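Local coordinates for protein papain inhibitor (Streptomyces mobaraensis, PDB 5NTB) that inhibits the cysteine proteases papain and bromelain and the serine protease trypsin, and serves as a glutamine and lysine donor substrate for transglutaminase, at residues G5-D17 and R80-A94. Sequence-based numbering, arbitrary orientation.
Sequences GQKMTGKMTYYTD and RTHIDLSQAAFAKLA. With SO4 (sulfate ion), chain C; SO4 (sulfate ion), chain D.
The hydroxyl of T13 is held by two bonds to the neighbouring strand, one received and one given: OG1 accepts from H82 NE2 at 2.7 Å, within the plane of the imidazole, and donates to D84 OD1 at 2.8 Å, reaching that oxygen from above the carboxylate plane. With CG anti to the backbone N (chi1 168°), the histidine ring is carried to where NE2 meets T13 while ND1 gives its proton to a sulfate ion, probably taken up from the crystallisation liquor. K11 CD rests over one face of the ring, 4.0 Å from its centroid, and K11 NZ binds the same sulfate. Replacing this imidazole by an alanine is likely to leave T13 OG1 without its donor, K11 CD without its ring face and the sulfate short of one bond. Behind these side chains the parallel ladder runs I83 N to K11 O, T13 N to I83 O (3.1 Å), L85 N to T13 O and Y15 N to L85 O. On the opposite face of the sheet, F90 is sandwiched: Y14 sends CD2 over the ring centre in an edge-to-face pair, planes at 61°, while M12 CE lies over the other face, displaced toward the rim, and M12 SD meets L85 CD1 at 3.7 Å. S86 N-caps the short helix, OG accepting from A89 N and also bonding Q32 O. Parallel strands 8-18 and 82-86, the latter leading straight into a helix, fit the family's double-psi beta-barrel fold.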
loop_
_atom_site.group_PDB
_atom_site.type_symbol
_atom_site.label_atom_id
_atom_site.label_comp_id
_atom_site.label_asym_id
_atom_site.label_seq_id
_atom_site.Cartn_x
_atom_site.Cartn_y
_atom_site.Cartn_z
ATOM N N GLY A 5 -13.048 -1.227 5.305
ATOM C CA GLY A 5 -13.181 -1.451 6.725
ATOM C C GLY A 5 -12.838 -2.845 7.198
ATOM O O GLY A 5 -12.788 -3.073 8.410
ATOM N N GLN A 6 -12.595 -3.785 6.297
ATOM C CA GLN A 6 -12.330 -5.155 6.711
ATOM C C GLN A 6 -10.844 -5.323 7.005
ATOM O O GLN A 6 -10.009 -5.179 6.105
ATOM C CB GLN A 6 -12.785 -6.157 5.656
ATOM C CG GLN A 6 -12.024 -7.475 5.732
ATOM C CD GLN A 6 -12.240 -8.357 4.523
ATOM O OE1 GLN A 6 -11.277 -8.816 3.899
ATOM N NE2 GLN A 6 -13.498 -8.620 4.195
ATOM N N LYS A 7 -10.518 -5.628 8.254
ATOM C CA LYS A 7 -9.121 -5.777 8.632
ATOM C C LYS A 7 -8.582 -7.089 8.087
ATOM O O LYS A 7 -9.256 -8.124 8.117
ATOM C CB LYS A 7 -8.952 -5.717 10.157
ATOM C CG LYS A 7 -9.277 -4.355 10.779
ATOM C CD LYS A 7 -8.130 -3.846 11.662
ATOM C CE LYS A 7 -8.229 -2.344 11.930
ATOM N NZ LYS A 7 -9.630 -1.846 11.781
ATOM N N MET A 8 -7.371 -7.035 7.556
ATOM C CA MET A 8 -6.687 -8.210 7.050
ATOM C C MET A 8 -5.334 -8.338 7.718
ATOM O O MET A 8 -4.690 -7.334 8.033
ATOM C CB MET A 8 -6.507 -8.134 5.550
ATOM C CG MET A 8 -7.809 -8.448 4.847
ATOM S SD MET A 8 -7.750 -8.071 3.107
ATOM C CE MET A 8 -7.607 -6.291 3.123
ATOM N N THR A 9 -4.918 -9.573 7.957
ATOM C CA THR A 9 -3.577 -9.823 8.438
ATOM C C THR A 9 -2.673 -10.080 7.248
ATOM O O THR A 9 -3.038 -10.802 6.318
ATOM C CB THR A 9 -3.545 -11.015 9.392
ATOM O OG1 THR A 9 -4.407 -10.746 10.507
ATOM C CG2 THR A 9 -2.126 -11.228 9.898
ATOM N N GLY A 10 -1.500 -9.473 7.273
ATOM C CA GLY A 10 -0.578 -9.765 6.208
ATOM C C GLY A 10 0.813 -9.290 6.526
ATOM O O GLY A 10 1.245 -9.291 7.684
ATOM N N LYS A 11 1.530 -8.906 5.492
ATOM C CA LYS A 11 2.912 -8.509 5.643
ATOM C C LYS A 11 3.127 -7.225 4.872
ATOM O O LYS A 11 2.345 -6.863 3.982
ATOM C CB LYS A 11 3.871 -9.594 5.150
ATOM C CG LYS A 11 3.881 -9.751 3.651
ATOM C CD LYS A 11 4.950 -10.741 3.187
ATOM C CE LYS A 11 4.417 -12.159 3.187
ATOM N NZ LYS A 11 5.282 -13.077 2.393
ATOM N N MET A 12 4.190 -6.532 5.235
ATOM C CA MET A 12 4.550 -5.317 4.532
ATOM C C MET A 12 6.026 -5.339 4.177
ATOM O O MET A 12 6.876 -5.783 4.958
ATOM C CB MET A 12 4.218 -4.069 5.349
ATOM C CG MET A 12 4.970 -3.931 6.651
ATOM S SD MET A 12 4.482 -2.414 7.497
ATOM C CE MET A 12 5.616 -2.451 8.886
ATOM N N THR A 13 6.303 -4.889 2.972
ATOM C CA THR A 13 7.640 -4.548 2.524
ATOM C C THR A 13 7.615 -3.087 2.118
ATOM O O THR A 13 6.605 -2.395 2.269
ATOM C CB THR A 13 8.062 -5.445 1.364
ATOM O OG1 THR A 13 7.059 -5.394 0.346
ATOM C CG2 THR A 13 8.198 -6.883 1.830
ATOM N N TYR A 14 8.726 -2.598 1.596
ATOM C CA TYR A 14 8.718 -1.223 1.125
ATOM C C TYR A 14 9.481 -1.105 -0.183
ATOM O O TYR A 14 10.288 -1.964 -0.545
ATOM C CB TYR A 14 9.291 -0.247 2.160
ATOM C CG TYR A 14 10.759 -0.443 2.434
ATOM C CD1 TYR A 14 11.713 0.145 1.615
ATOM C CD2 TYR A 14 11.188 -1.223 3.500
ATOM C CE1 TYR A 14 13.051 -0.037 1.843
ATOM C CE2 TYR A 14 12.535 -1.404 3.738
ATOM C CZ TYR A 14 13.451 -0.806 2.901
ATOM O OH TYR A 14 14.801 -0.960 3.123
ATOM N N TYR A 15 9.217 -0.009 -0.889
ATOM C CA TYR A 15 9.872 0.246 -2.162
ATOM C C TYR A 15 10.196 1.723 -2.289
ATOM O O TYR A 15 9.749 2.545 -1.494
ATOM C CB TYR A 15 9.026 -0.257 -3.341
ATOM C CG TYR A 15 7.794 0.540 -3.754
ATOM C CD1 TYR A 15 6.690 0.670 -2.911
ATOM C CD2 TYR A 15 7.711 1.090 -5.029
ATOM C CE1 TYR A 15 5.552 1.348 -3.324
ATOM C CE2 TYR A 15 6.582 1.755 -5.450
ATOM C CZ TYR A 15 5.507 1.892 -4.589
ATOM O OH TYR A 15 4.375 2.566 -5.016
ATOM N N THR A 16 11.018 2.046 -3.305
ATOM C CA THR A 16 11.594 3.381 -3.446
ATOM C C THR A 16 11.431 3.956 -4.851
ATOM O O THR A 16 12.201 4.846 -5.230
ATOM C CB THR A 16 13.082 3.364 -3.089
ATOM O OG1 THR A 16 13.755 2.404 -3.915
ATOM C CG2 THR A 16 13.275 2.995 -1.630
ATOM N N ASP A 17 10.467 3.477 -5.632
ATOM C CA ASP A 17 10.303 3.984 -6.990
ATOM C C ASP A 17 10.011 5.480 -7.003
ATOM O O ASP A 17 9.282 6.010 -6.155
ATOM C CB ASP A 17 9.154 3.278 -7.708
ATOM C CG ASP A 17 9.394 1.803 -7.928
ATOM O OD1 ASP A 17 10.482 1.294 -7.587
ATOM O OD2 ASP A 17 8.466 1.145 -8.456
ATOM N N ARG A 80 -2.021 -11.629 -1.889
ATOM C CA ARG A 80 -3.252 -10.912 -1.564
ATOM C C ARG A 80 -3.160 -9.951 -0.375
ATOM O O ARG A 80 -3.738 -8.854 -0.409
ATOM C CB ARG A 80 -4.323 -11.965 -1.309
ATOM C CG ARG A 80 -5.687 -11.427 -1.146
ATOM C CD ARG A 80 -6.663 -12.582 -0.970
ATOM N NE ARG A 80 -7.933 -12.083 -0.505
ATOM C CZ ARG A 80 -8.236 -11.900 0.775
ATOM N NH1 ARG A 80 -7.342 -12.196 1.722
ATOM N NH2 ARG A 80 -9.424 -11.426 1.105
ATOM N N THR A 81 -2.497 -10.350 0.708
ATOM C CA THR A 81 -2.466 -9.489 1.888
ATOM C C THR A 81 -1.095 -8.877 2.128
ATOM O O THR A 81 -0.854 -8.316 3.203
ATOM C CB THR A 81 -2.922 -10.239 3.136
ATOM O OG1 THR A 81 -2.039 -11.334 3.367
ATOM C CG2 THR A 81 -4.376 -10.745 2.972
ATOM N N HIS A 82 -0.209 -8.947 1.142
ATOM C CA HIS A 82 1.116 -8.342 1.223
ATOM C C HIS A 82 1.074 -6.957 0.587
ATOM O O HIS A 82 0.885 -6.837 -0.625
ATOM C CB HIS A 82 2.119 -9.261 0.530
ATOM C CG HIS A 82 3.468 -8.658 0.288
ATOM N ND1 HIS A 82 4.418 -9.286 -0.487
ATOM C CD2 HIS A 82 4.032 -7.504 0.714
ATOM C CE1 HIS A 82 5.504 -8.537 -0.544
ATOM N NE2 HIS A 82 5.297 -7.449 0.179
ATOM N N ILE A 83 1.257 -5.905 1.400
ATOM C CA ILE A 83 1.295 -4.545 0.873
ATOM C C ILE A 83 2.736 -4.087 0.763
ATOM O O ILE A 83 3.594 -4.445 1.574
ATOM C CB ILE A 83 0.463 -3.567 1.726
ATOM C CG1 ILE A 83 0.979 -3.498 3.167
ATOM C CG2 ILE A 83 -0.994 -3.961 1.682
ATOM C CD1 ILE A 83 0.241 -2.458 4.028
ATOM N N ASP A 84 2.991 -3.255 -0.235
ATOM C CA ASP A 84 4.312 -2.682 -0.483
ATOM C C ASP A 84 4.179 -1.189 -0.192
ATOM O O ASP A 84 3.692 -0.416 -1.026
ATOM C CB ASP A 84 4.747 -2.964 -1.922
ATOM C CG ASP A 84 6.262 -3.028 -2.103
ATOM O OD1 ASP A 84 7.014 -3.001 -1.117
ATOM O OD2 ASP A 84 6.696 -3.125 -3.269
ATOM N N LEU A 85 4.570 -0.789 1.009
ATOM C CA LEU A 85 4.501 0.609 1.391
ATOM C C LEU A 85 5.636 1.382 0.753
ATOM O O LEU A 85 6.691 0.831 0.446
ATOM C CB LEU A 85 4.588 0.757 2.911
ATOM C CG LEU A 85 3.351 0.366 3.701
ATOM C CD1 LEU A 85 3.720 0.371 5.178
ATOM C CD2 LEU A 85 2.218 1.338 3.461
ATOM N N SER A 86 5.434 2.678 0.575
ATOM C CA SER A 86 6.597 3.504 0.305
ATOM C C SER A 86 7.608 3.364 1.441
ATOM O O SER A 86 7.253 3.104 2.594
ATOM C CB SER A 86 6.175 4.957 0.111
ATOM O OG SER A 86 5.655 5.504 1.311
ATOM N N GLN A 87 8.884 3.515 1.093
ATOM C CA GLN A 87 9.936 3.575 2.100
ATOM C C GLN A 87 9.595 4.586 3.186
ATOM O O GLN A 87 9.761 4.314 4.386
ATOM C CB GLN A 87 11.255 3.941 1.416
ATOM C CG GLN A 87 12.459 3.890 2.325
ATOM C CD GLN A 87 13.698 4.421 1.640
ATOM O OE1 GLN A 87 14.703 3.729 1.576
ATOM N NE2 GLN A 87 13.623 5.628 1.105
ATOM N N ALA A 88 9.077 5.746 2.779
ATOM C CA ALA A 88 8.755 6.798 3.733
ATOM C C ALA A 88 7.673 6.359 4.714
ATOM O O ALA A 88 7.764 6.644 5.915
ATOM C CB ALA A 88 8.335 8.061 2.979
ATOM N N ALA A 89 6.639 5.665 4.228
ATOM C CA ALA A 89 5.590 5.215 5.136
ATOM C C ALA A 89 6.066 4.066 6.016
ATOM O O ALA A 89 5.761 4.027 7.215
ATOM C CB ALA A 89 4.356 4.788 4.342
ATOM N N PHE A 90 6.786 3.109 5.432
ATOM C CA PHE A 90 7.251 1.945 6.188
ATOM C C PHE A 90 8.063 2.365 7.404
ATOM O O PHE A 90 7.878 1.828 8.504
ATOM C CB PHE A 90 8.071 1.061 5.253
ATOM C CG PHE A 90 8.518 -0.245 5.841
ATOM C CD1 PHE A 90 9.563 -0.295 6.750
ATOM C CD2 PHE A 90 7.942 -1.438 5.412
ATOM C CE1 PHE A 90 10.004 -1.508 7.262
ATOM C CE2 PHE A 90 8.388 -2.656 5.917
ATOM C CZ PHE A 90 9.423 -2.683 6.840
ATOM N N ALA A 91 8.943 3.357 7.225
ATOM C CA ALA A 91 9.832 3.800 8.287
ATOM C C ALA A 91 9.076 4.367 9.476
ATOM O O ALA A 91 9.626 4.409 10.581
ATOM C CB ALA A 91 10.791 4.848 7.735
ATOM N N LYS A 92 7.834 4.788 9.279
ATOM C CA LYS A 92 7.021 5.292 10.377
ATOM C C LYS A 92 6.507 4.176 11.276
ATOM O O LYS A 92 6.083 4.446 12.411
ATOM C CB LYS A 92 5.862 6.107 9.815
ATOM C CG LYS A 92 6.342 7.326 9.043
ATOM C CD LYS A 92 5.216 8.131 8.435
ATOM C CE LYS A 92 5.804 9.333 7.702
ATOM N NZ LYS A 92 4.751 10.294 7.301
ATOM N N LEU A 93 6.512 2.937 10.786
ATOM C CA LEU A 93 6.036 1.781 11.534
ATOM C C LEU A 93 7.141 0.850 11.994
ATOM O O LEU A 93 6.979 0.186 13.014
ATOM C CB LEU A 93 5.064 0.959 10.682
ATOM C CG LEU A 93 3.750 1.636 10.341
ATOM C CD1 LEU A 93 2.934 0.699 9.473
ATOM C CD2 LEU A 93 2.990 2.009 11.608
ATOM N N ALA A 94 8.240 0.754 11.251
ATOM C CA ALA A 94 9.247 -0.257 11.530
ATOM C C ALA A 94 10.584 0.198 10.968
ATOM O O ALA A 94 10.618 0.993 10.024
ATOM C CB ALA A 94 8.853 -1.609 10.920
HETATM S S SO4 C . -8.998 -12.411 4.874
HETATM O O1 SO4 C . -9.541 -12.387 6.230
HETATM O O2 SO4 C . -8.668 -13.792 4.533
HETATM O O3 SO4 C . -9.968 -11.891 3.919
HETATM O O4 SO4 C . -7.765 -11.631 4.797
HETATM S S SO4 D . 4.553 -12.813 -1.178
HETATM O O1 SO4 D . 4.083 -13.255 0.135
HETATM O O2 SO4 D . 5.975 -12.478 -1.116
HETATM O O3 SO4 D . 3.776 -11.640 -1.599
HETATM O O4 SO4 D . 4.334 -13.888 -2.146
HETATM O O HOH W 1 9.601 -3.828 -2.352
HETATM O O HOH W 2 16.350 1.197 1.505
#